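Nucleoporin NUP82 (Chaetomium thermophilum, PDB 5CWW) probably serves, through an N-terminal beta-propeller domain among other parts, as a structural component of the nuclear pore complex. Local coordinates at residues 131-143 with 156-170. Sequence-based numbering, arbitrary orientation.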
ATOM      1  N   VAL B 131      15.039   5.809  -3.058  1.00 52.38           N
ATOM      2  CA  VAL B 131      15.248   6.902  -2.112  1.00 52.04           C
ATOM      3  C   VAL B 131      14.085   7.887  -2.167  1.00 53.27           C
ATOM      4  O   VAL B 131      13.904   8.590  -3.163  1.00 54.36           O
ATOM      5  CB  VAL B 131      16.563   7.656  -2.400  1.00 52.98           C
ATOM      6  CG1 VAL B 131      16.798   8.748  -1.362  1.00 54.20           C
ATOM      7  CG2 VAL B 131      17.734   6.686  -2.424  1.00 54.41           C
ATOM      8  N   LEU B 132      13.306   7.931  -1.093  1.00 51.61           N
ATOM      9  CA  LEU B 132      12.074   8.712  -1.054  1.00 52.16           C
ATOM     10  C   LEU B 132      12.151   9.915  -0.127  1.00 53.63           C
ATOM     11  O   LEU B 132      12.596   9.812   1.017  1.00 53.98           O
ATOM     12  CB  LEU B 132      10.901   7.835  -0.616  1.00 50.77           C
ATOM     13  CG  LEU B 132      10.270   6.906  -1.650  1.00 50.14           C
ATOM     14  CD1 LEU B 132      11.234   5.816  -2.087  1.00 51.34           C
ATOM     15  CD2 LEU B 132       8.992   6.302  -1.083  1.00 49.98           C
ATOM     16  N   THR B 133      11.723  11.059  -0.645  1.00 55.95           N
ATOM     17  CA  THR B 133      11.370  12.201   0.181  1.00 58.08           C
ATOM     18  C   THR B 133       9.866  12.098   0.399  1.00 56.76           C
ATOM     19  O   THR B 133       9.282  11.037   0.180  1.00 52.74           O
ATOM     20  CB  THR B 133      11.742  13.541  -0.475  1.00 60.45           C
ATOM     21  OG1 THR B 133      11.025  13.691  -1.706  1.00 60.08           O
ATOM     22  CG2 THR B 133      13.236  13.603  -0.752  1.00 61.92           C
ATOM     23  N   SER B 134       9.232  13.186   0.815  1.00 61.96           N
ATOM     24  CA  SER B 134       7.784  13.181   0.972  1.00 62.81           C
ATOM     25  C   SER B 134       7.077  13.010  -0.374  1.00 60.33           C
ATOM     26  O   SER B 134       6.027  12.369  -0.450  1.00 59.73           O
ATOM     27  CB  SER B 134       7.318  14.467   1.655  1.00 66.78           C
ATOM     28  OG  SER B 134       7.785  15.612   0.963  1.00 68.53           O
ATOM     29  N   HIS B 135       7.666  13.568  -1.432  1.00 59.12           N
ATOM     30  CA  HIS B 135       7.026  13.594  -2.749  1.00 57.35           C
ATOM     31  C   HIS B 135       7.878  13.008  -3.878  1.00 55.59           C
ATOM     32  O   HIS B 135       7.337  12.570  -4.893  1.00 57.00           O
ATOM     33  CB  HIS B 135       6.646  15.029  -3.116  1.00 61.25           C
ATOM     34  CG  HIS B 135       5.484  15.565  -2.339  1.00 63.25           C
ATOM     35  ND1 HIS B 135       5.568  15.904  -1.006  1.00 66.10           N
ATOM     36  CD2 HIS B 135       4.207  15.816  -2.711  1.00 64.28           C
ATOM     37  CE1 HIS B 135       4.394  16.344  -0.591  1.00 66.83           C
ATOM     38  NE2 HIS B 135       3.550  16.301  -1.607  1.00 65.92           N
ATOM     39  N   THR B 136       9.198  13.008  -3.708  1.00 55.74           N
ATOM     40  CA  THR B 136      10.104  12.620  -4.788  1.00 54.51           C
ATOM     41  C   THR B 136      10.670  11.218  -4.601  1.00 55.46           C
ATOM     42  O   THR B 136      10.704  10.691  -3.488  1.00 57.25           O
ATOM     43  CB  THR B 136      11.282  13.612  -4.917  1.00 54.27           C
ATOM     44  OG1 THR B 136      12.113  13.536  -3.750  1.00 55.51           O
ATOM     45  CG2 THR B 136      10.768  15.037  -5.085  1.00 54.94           C
ATOM     46  N   VAL B 137      11.105  10.621  -5.708  1.00 54.04           N
ATOM     47  CA  VAL B 137      11.690   9.285  -5.695  1.00 53.96           C
ATOM     48  C   VAL B 137      12.936   9.247  -6.575  1.00 56.33           C
ATOM     49  O   VAL B 137      12.875   9.558  -7.766  1.00 56.85           O
ATOM     50  CB  VAL B 137      10.692   8.218  -6.191  1.00 52.87           C
ATOM     51  CG1 VAL B 137      11.303   6.822  -6.100  1.00 52.25           C
ATOM     52  CG2 VAL B 137       9.399   8.277  -5.393  1.00 52.06           C
ATOM     53  N   HIS B 138      14.064   8.873  -5.976  1.00 59.21           N
ATOM     54  CA  HIS B 138      15.298   8.650  -6.719  1.00 61.63           C
ATOM     55  C   HIS B 138      15.728   7.193  -6.600  1.00 61.20           C
ATOM     56  O   HIS B 138      15.521   6.561  -5.566  1.00 61.35           O
ATOM     57  CB  HIS B 138      16.416   9.561  -6.213  1.00 62.04           C
ATOM     58  CG  HIS B 138      16.215  11.006  -6.540  1.00 62.04           C
ATOM     59  ND1 HIS B 138      15.360  11.821  -5.829  1.00 61.08           N
ATOM     60  CD2 HIS B 138      16.762  11.785  -7.504  1.00 63.02           C
ATOM     61  CE1 HIS B 138      15.390  13.038  -6.339  1.00 63.10           C
ATOM     62  NE2 HIS B 138      16.232  13.043  -7.357  1.00 63.86           N
ATOM     63  N   ILE B 139      16.325   6.670  -7.667  1.00 58.98           N
ATOM     64  CA  ILE B 139      16.880   5.324  -7.663  1.00 58.56           C
ATOM     65  C   ILE B 139      18.397   5.408  -7.673  1.00 59.82           C
ATOM     66  O   ILE B 139      18.993   5.923  -8.620  1.00 60.01           O
ATOM     67  CB  ILE B 139      16.409   4.500  -8.874  1.00 57.54           C
ATOM     68  CG1 ILE B 139      14.881   4.508  -8.973  1.00 54.55           C
ATOM     69  CG2 ILE B 139      16.948   3.070  -8.793  1.00 58.74           C
ATOM     70  CD1 ILE B 139      14.173   3.957  -7.757  1.00 51.77           C
ATOM     71  N   CYS B 140      19.017   4.903  -6.611  1.00 60.66           N
ATOM     72  CA  CYS B 140      20.467   4.895  -6.508  1.00 63.09           C
ATOM     73  C   CYS B 140      21.031   3.570  -6.994  1.00 62.64           C
ATOM     74  O   CYS B 140      20.682   2.507  -6.479  1.00 60.61           O
ATOM     75  CB  CYS B 140      20.910   5.149  -5.067  1.00 62.49           C
ATOM     76  SG  CYS B 140      22.712   5.178  -4.853  1.00 65.83           S
ATOM     77  N   ILE B 141      21.896   3.642  -7.998  1.00 62.27           N
ATOM     78  CA  ILE B 141      22.650   2.482  -8.444  1.00 63.96           C
ATOM     79  C   ILE B 141      23.766   2.257  -7.438  1.00 62.60           C
ATOM     80  O   ILE B 141      24.769   2.969  -7.443  1.00 63.60           O
ATOM     81  CB  ILE B 141      23.232   2.676  -9.858  1.00 69.22           C
ATOM     82  CG1 ILE B 141      22.151   3.184 -10.819  1.00 70.24           C
ATOM     83  CG2 ILE B 141      23.841   1.376 -10.369  1.00 71.48           C
ATOM     84  CD1 ILE B 141      20.899   2.332 -10.860  1.00 69.09           C
ATOM     85  N   LEU B 142      23.579   1.273  -6.567  1.00 65.07           N
ATOM     86  CA  LEU B 142      24.505   1.053  -5.463  1.00 67.40           C
ATOM     87  C   LEU B 142      25.904   0.723  -5.978  1.00 74.53           C
ATOM     88  O   LEU B 142      26.056  -0.064  -6.910  1.00 76.29           O
ATOM     89  CB  LEU B 142      23.986  -0.060  -4.552  1.00 66.25           C
ATOM     90  CG  LEU B 142      22.660   0.258  -3.856  1.00 63.82           C
ATOM     91  CD1 LEU B 142      22.174  -0.931  -3.040  1.00 64.63           C
ATOM     92  CD2 LEU B 142      22.792   1.491  -2.964  1.00 62.40           C
ATOM     93  N   PRO B 143      26.936   1.331  -5.368  1.00 79.56           N
ATOM     94  CA  PRO B 143      28.296   1.156  -5.880  1.00 83.53           C
ATOM     95  C   PRO B 143      28.949  -0.141  -5.423  1.00 84.25           C
ATOM     96  O   PRO B 143      28.424  -0.826  -4.545  1.00 86.25           O
ATOM     97  CB  PRO B 143      29.034   2.357  -5.292  1.00 85.69           C
ATOM     98  CG  PRO B 143      28.364   2.568  -3.978  1.00 82.16           C
ATOM     99  CD  PRO B 143      26.910   2.211  -4.186  1.00 79.95           C
ATOM    100  N   PHE B 156      34.549   8.431  -6.695  1.00102.75           N
ATOM    101  CA  PHE B 156      33.365   7.867  -6.060  1.00 93.69           C
ATOM    102  C   PHE B 156      32.145   8.752  -6.288  1.00 95.17           C
ATOM    103  O   PHE B 156      31.951   9.747  -5.589  1.00 91.69           O
ATOM    104  CB  PHE B 156      33.615   7.681  -4.563  1.00 89.79           C
ATOM    105  CG  PHE B 156      32.494   6.995  -3.841  1.00 84.48           C
ATOM    106  CD1 PHE B 156      32.171   5.679  -4.126  1.00 81.07           C
ATOM    107  CD2 PHE B 156      31.770   7.662  -2.869  1.00 82.05           C
ATOM    108  CE1 PHE B 156      31.140   5.045  -3.462  1.00 76.90           C
ATOM    109  CE2 PHE B 156      30.740   7.034  -2.201  1.00 77.48           C
ATOM    110  CZ  PHE B 156      30.426   5.722  -2.497  1.00 75.18           C
ATOM    111  N   LYS B 157      31.332   8.383  -7.274  1.00102.63           N
ATOM    112  CA  LYS B 157      30.143   9.150  -7.634  1.00104.85           C
ATOM    113  C   LYS B 157      28.987   8.224  -8.020  1.00 95.98           C
ATOM    114  O   LYS B 157      28.707   8.032  -9.204  1.00100.03           O
ATOM    115  CB  LYS B 157      30.454  10.124  -8.777  1.00111.75           C
ATOM    116  CG  LYS B 157      31.180   9.514  -9.975  1.00116.24           C
ATOM    117  CD  LYS B 157      31.633  10.587 -10.959  1.00122.18           C
ATOM    118  CE  LYS B 157      32.864  11.330 -10.461  1.00126.56           C
ATOM    119  NZ  LYS B 157      33.338  12.350 -11.439  1.00130.61           N
ATOM    120  N   PRO B 158      28.314   7.640  -7.012  1.00 84.55           N
ATOM    121  CA  PRO B 158      27.178   6.742  -7.251  1.00 77.34           C
ATOM    122  C   PRO B 158      26.073   7.396  -8.075  1.00 75.85           C
ATOM    123  O   PRO B 158      25.641   8.506  -7.761  1.00 73.59           O
ATOM    124  CB  PRO B 158      26.686   6.415  -5.837  1.00 74.08           C
ATOM    125  CG  PRO B 158      27.871   6.625  -4.965  1.00 75.97           C
ATOM    126  CD  PRO B 158      28.620   7.767  -5.577  1.00 79.75           C
ATOM    127  N   LYS B 159      25.624   6.705  -9.116  1.00 74.21           N
ATOM    128  CA  LYS B 159      24.600   7.233 -10.007  1.00 75.16           C
ATOM    129  C   LYS B 159      23.229   7.254  -9.335  1.00 68.83           C
ATOM    130  O   LYS B 159      22.809   6.274  -8.722  1.00 65.37           O
ATOM    131  CB  LYS B 159      24.539   6.401 -11.294  1.00 79.15           C
ATOM    132  CG  LYS B 159      23.481   6.849 -12.300  1.00 82.24           C
ATOM    133  CD  LYS B 159      23.730   8.272 -12.781  1.00 87.61           C
ATOM    134  CE  LYS B 159      22.715   8.698 -13.828  1.00 89.52           C
ATOM    135  NZ  LYS B 159      22.919  10.112 -14.248  1.00 92.83           N
ATOM    136  N   PHE B 160      22.548   8.391  -9.455  1.00 70.33           N
ATOM    137  CA  PHE B 160      21.175   8.549  -8.985  1.00 68.34           C
ATOM    138  C   PHE B 160      20.260   8.832 -10.169  1.00 69.84           C
ATOM    139  O   PHE B 160      20.540   9.721 -10.975  1.00 72.21           O
ATOM    140  CB  PHE B 160      21.068   9.685  -7.966  1.00 67.08           C
ATOM    141  CG  PHE B 160      21.523   9.313  -6.585  1.00 66.15           C
ATOM    142  CD1 PHE B 160      22.868   9.313  -6.257  1.00 68.24           C
ATOM    143  CD2 PHE B 160      20.600   8.984  -5.606  1.00 63.93           C
ATOM    144  CE1 PHE B 160      23.286   8.977  -4.984  1.00 68.56           C
ATOM    145  CE2 PHE B 160      21.012   8.649  -4.330  1.00 64.06           C
ATOM    146  CZ  PHE B 160      22.357   8.643  -4.019  1.00 66.45           C
ATOM    147  N   TRP B 161      19.174   8.073 -10.272  1.00 68.43           N
ATOM    148  CA  TRP B 161      18.180   8.276 -11.320  1.00 69.06           C
ATOM    149  C   TRP B 161      16.909   8.870 -10.736  1.00 65.57           C
ATOM    150  O   TRP B 161      16.382   8.368  -9.745  1.00 65.02           O
ATOM    151  CB  TRP B 161      17.847   6.958 -12.022  1.00 69.12           C
ATOM    152  CG  TRP B 161      18.949   6.397 -12.857  1.00 72.49           C
ATOM    153  CD1 TRP B 161      20.030   5.686 -12.424  1.00 73.99           C
ATOM    154  CD2 TRP B 161      19.071   6.486 -14.280  1.00 74.95           C
ATOM    155  NE1 TRP B 161      20.820   5.330 -13.492  1.00 76.58           N
ATOM    156  CE2 TRP B 161      20.251   5.811 -14.643  1.00 77.51           C
ATOM    157  CE3 TRP B 161      18.294   7.074 -15.283  1.00 75.31           C
ATOM    158  CZ2 TRP B 161      20.676   5.708 -15.964  1.00 79.94           C
ATOM    159  CZ3 TRP B 161      18.717   6.971 -16.593  1.00 78.48           C
ATOM    160  CH2 TRP B 161      19.897   6.294 -16.923  1.00 80.81           C
ATOM    161  N   THR B 162      16.417   9.938 -11.355  1.00 66.56           N
ATOM    162  CA  THR B 162      15.135  10.511 -10.972  1.00 64.14           C
ATOM    163  C   THR B 162      14.011   9.623 -11.490  1.00 63.95           C
ATOM    164  O   THR B 162      14.003   9.249 -12.661  1.00 65.73           O
ATOM    165  CB  THR B 162      14.958  11.939 -11.521  1.00 65.46           C
ATOM    166  OG1 THR B 162      15.981  12.788 -10.990  1.00 66.39           O
ATOM    167  CG2 THR B 162      13.598  12.505 -11.138  1.00 64.99           C
ATOM    168  N   LEU B 163      13.068   9.293 -10.614  1.00 60.43           N
ATOM    169  CA  LEU B 163      11.929   8.460 -10.977  1.00 58.61           C
ATOM    170  C   LEU B 163      10.685   9.324 -11.145  1.00 55.90           C
ATOM    171  O   LEU B 163      10.231   9.966 -10.196  1.00 56.28           O
ATOM    172  CB  LEU B 163      11.687   7.381  -9.920  1.00 57.62           C
ATOM    173  CG  LEU B 163      10.721   6.264 -10.322  1.00 57.09           C
ATOM    174  CD1 LEU B 163      11.372   5.321 -11.324  1.00 57.08           C
ATOM    175  CD2 LEU B 163      10.233   5.497  -9.100  1.00 55.83           C
ATOM    176  N   GLY B 164      10.146   9.346 -12.360  1.00 54.52           N
ATOM    177  CA  GLY B 164       8.979  10.151 -12.671  1.00 54.56           C
ATOM    178  C   GLY B 164       9.177  11.621 -12.351  1.00 57.07           C
ATOM    179  O   GLY B 164       8.556  12.139 -11.425  1.00 55.44           O
ATOM    180  N   PRO B 165      10.046  12.301 -13.116  1.00 62.08           N
ATOM    181  CA  PRO B 165      10.334  13.729 -12.922  1.00 65.82           C
ATOM    182  C   PRO B 165       9.094  14.627 -12.940  1.00 68.72           C
ATOM    183  O   PRO B 165       9.082  15.651 -12.259  1.00 70.13           O
ATOM    184  CB  PRO B 165      11.249  14.067 -14.106  1.00 68.64           C
ATOM    185  CG  PRO B 165      11.864  12.779 -14.494  1.00 66.85           C
ATOM    186  CD  PRO B 165      10.841  11.724 -14.215  1.00 63.86           C
ATOM    187  N   THR B 166       8.082  14.256 -13.721  1.00 72.86           N
ATOM    188  CA  THR B 166       6.856  15.048 -13.823  1.00 77.04           C
ATOM    189  C   THR B 166       5.706  14.396 -13.055  1.00 75.49           C
ATOM    190  O   THR B 166       4.586  14.909 -13.051  1.00 78.50           O
ATOM    191  CB  THR B 166       6.431  15.246 -15.296  1.00 82.25           C
ATOM    192  OG1 THR B 166       5.982  14.002 -15.846  1.00 81.82           O
ATOM    193  CG2 THR B 166       7.592  15.780 -16.125  1.00 84.65           C
ATOM    194  N   THR B 167       5.996  13.270 -12.407  1.00 74.08           N
ATOM    195  CA  THR B 167       4.985  12.484 -11.707  1.00 71.45           C
ATOM    196  C   THR B 167       5.139  12.613 -10.193  1.00 65.92           C
ATOM    197  O   THR B 167       4.246  13.109  -9.506  1.00 65.71           O
ATOM    198  CB  THR B 167       5.071  10.998 -12.104  1.00 72.55           C
ATOM    199  OG1 THR B 167       5.003  10.881 -13.531  1.00 75.12           O
ATOM    200  CG2 THR B 167       3.937  10.204 -11.478  1.00 70.59           C
ATOM    201  N   HIS B 168       6.275  12.156  -9.677  1.00 61.01           N
ATOM    202  CA  HIS B 168       6.552  12.246  -8.250  1.00 56.08           C
ATOM    203  C   HIS B 168       7.240  13.573  -7.943  1.00 56.92           C
ATOM    204  O   HIS B 168       8.468  13.663  -7.899  1.00 57.48           O
ATOM    205  CB  HIS B 168       7.401  11.060  -7.795  1.00 53.86           C
ATOM    206  CG  HIS B 168       6.673   9.752  -7.847  1.00 50.82           C
ATOM    207  ND1 HIS B 168       5.476   9.542  -7.195  1.00 49.90           N
ATOM    208  CD2 HIS B 168       6.970   8.587  -8.470  1.00 51.42           C
ATOM    209  CE1 HIS B 168       5.067   8.305  -7.415  1.00 49.14           C
ATOM    210  NE2 HIS B 168       5.956   7.704  -8.185  1.00 50.45           N
ATOM    211  N   VAL B 169       6.420  14.598  -7.732  1.00 60.17           N
ATOM    212  CA  VAL B 169       6.885  15.970  -7.571  1.00 63.16           C
ATOM    213  C   VAL B 169       6.129  16.628  -6.421  1.00 63.85           C
ATOM    214  O   VAL B 169       5.044  16.180  -6.048  1.00 63.89           O
ATOM    215  CB  VAL B 169       6.679  16.787  -8.868  1.00 66.11           C
ATOM    216  CG1 VAL B 169       7.430  18.107  -8.813  1.00 70.20           C
ATOM    217  CG2 VAL B 169       7.142  15.990 -10.072  1.00 64.19           C
ATOM    218  N   THR B 170       6.700  17.690  -5.865  1.00 64.82           N
ATOM    219  CA  THR B 170       6.085  18.395  -4.746  1.00 64.97           C
ATOM    220  C   THR B 170       4.747  19.029  -5.118  1.00 66.93           C
ATOM    221  O   THR B 170       3.932  19.319  -4.243  1.00 68.43           O
ATOM    222  CB  THR B 170       7.019  19.490  -4.198  1.00 68.27           C
ATOM    223  OG1 THR B 170       7.500  20.299  -5.278  1.00 70.63           O
ATOM    224  CG2 THR B 170       8.205  18.870  -3.470  1.00 67.02           C
TER
HETATM  225  O   HOH W   1       4.847  11.620  -5.465  1.00 51.55           O
HETATM  226  O   HOH W   2      10.681  12.001  -8.290  1.00 51.99           O
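Ile139 and Trp161 form the hydrogen-bonded pair at the centre of an antiparallel ladder: Ile139 N reaches Trp161 O at 2.7 Å, almost straight (170°), and the return bond from Trp161 N to Ile139 O matches it, while Leu163 N to Val137 O and Ile141 N to Lys159 O extend the ladder on either side. In the non-hydrogen-bonded pair next to it, Cys140 lays CB and SG over one face of the Phe160 ring, SG lying 3.9 Å from the ring centroid. SG is swung anti to the backbone N (chi1 -179°), which sets the polarisable sulfur above the ring, offset toward its rim, a sulfur-aromatic contact. Val131 CG2 and His138 CB meet the edge of the same ring, and Ile109 of strand 106-110 packs against it too. An alanine in place of Phe160 would probably leave the Cys140 sulfur without its aromatic partner and open a gap between Cys140 and Ile109. Among the residues facing the other way, beta-branched Ile141, a residue type well suited to a strand, brings CG1 to the pyrrole edge of Trp161, 3.7 Å from CD1, and Phe212 stacks on the indole. Branched Val137 has two partners: CG1 presses tightly on Leu163 CD2 (3.4 Å), and CG2 sits over a face of the His168 imidazole. Beyond the ladder, a water accepts from Val137 N and lies within hydrogen-bonding distance of Leu163 O and His168 O, while His168 NE2 is hydrogen-bonded to Thr192 OG1. Backbone bonds thus fix the outermost strand of this four-stranded propeller blade, and apolar contacts tie it to strand 106-110 through Phe160 and to Leu190 of strand 189-194 through Ile139 and Leu163.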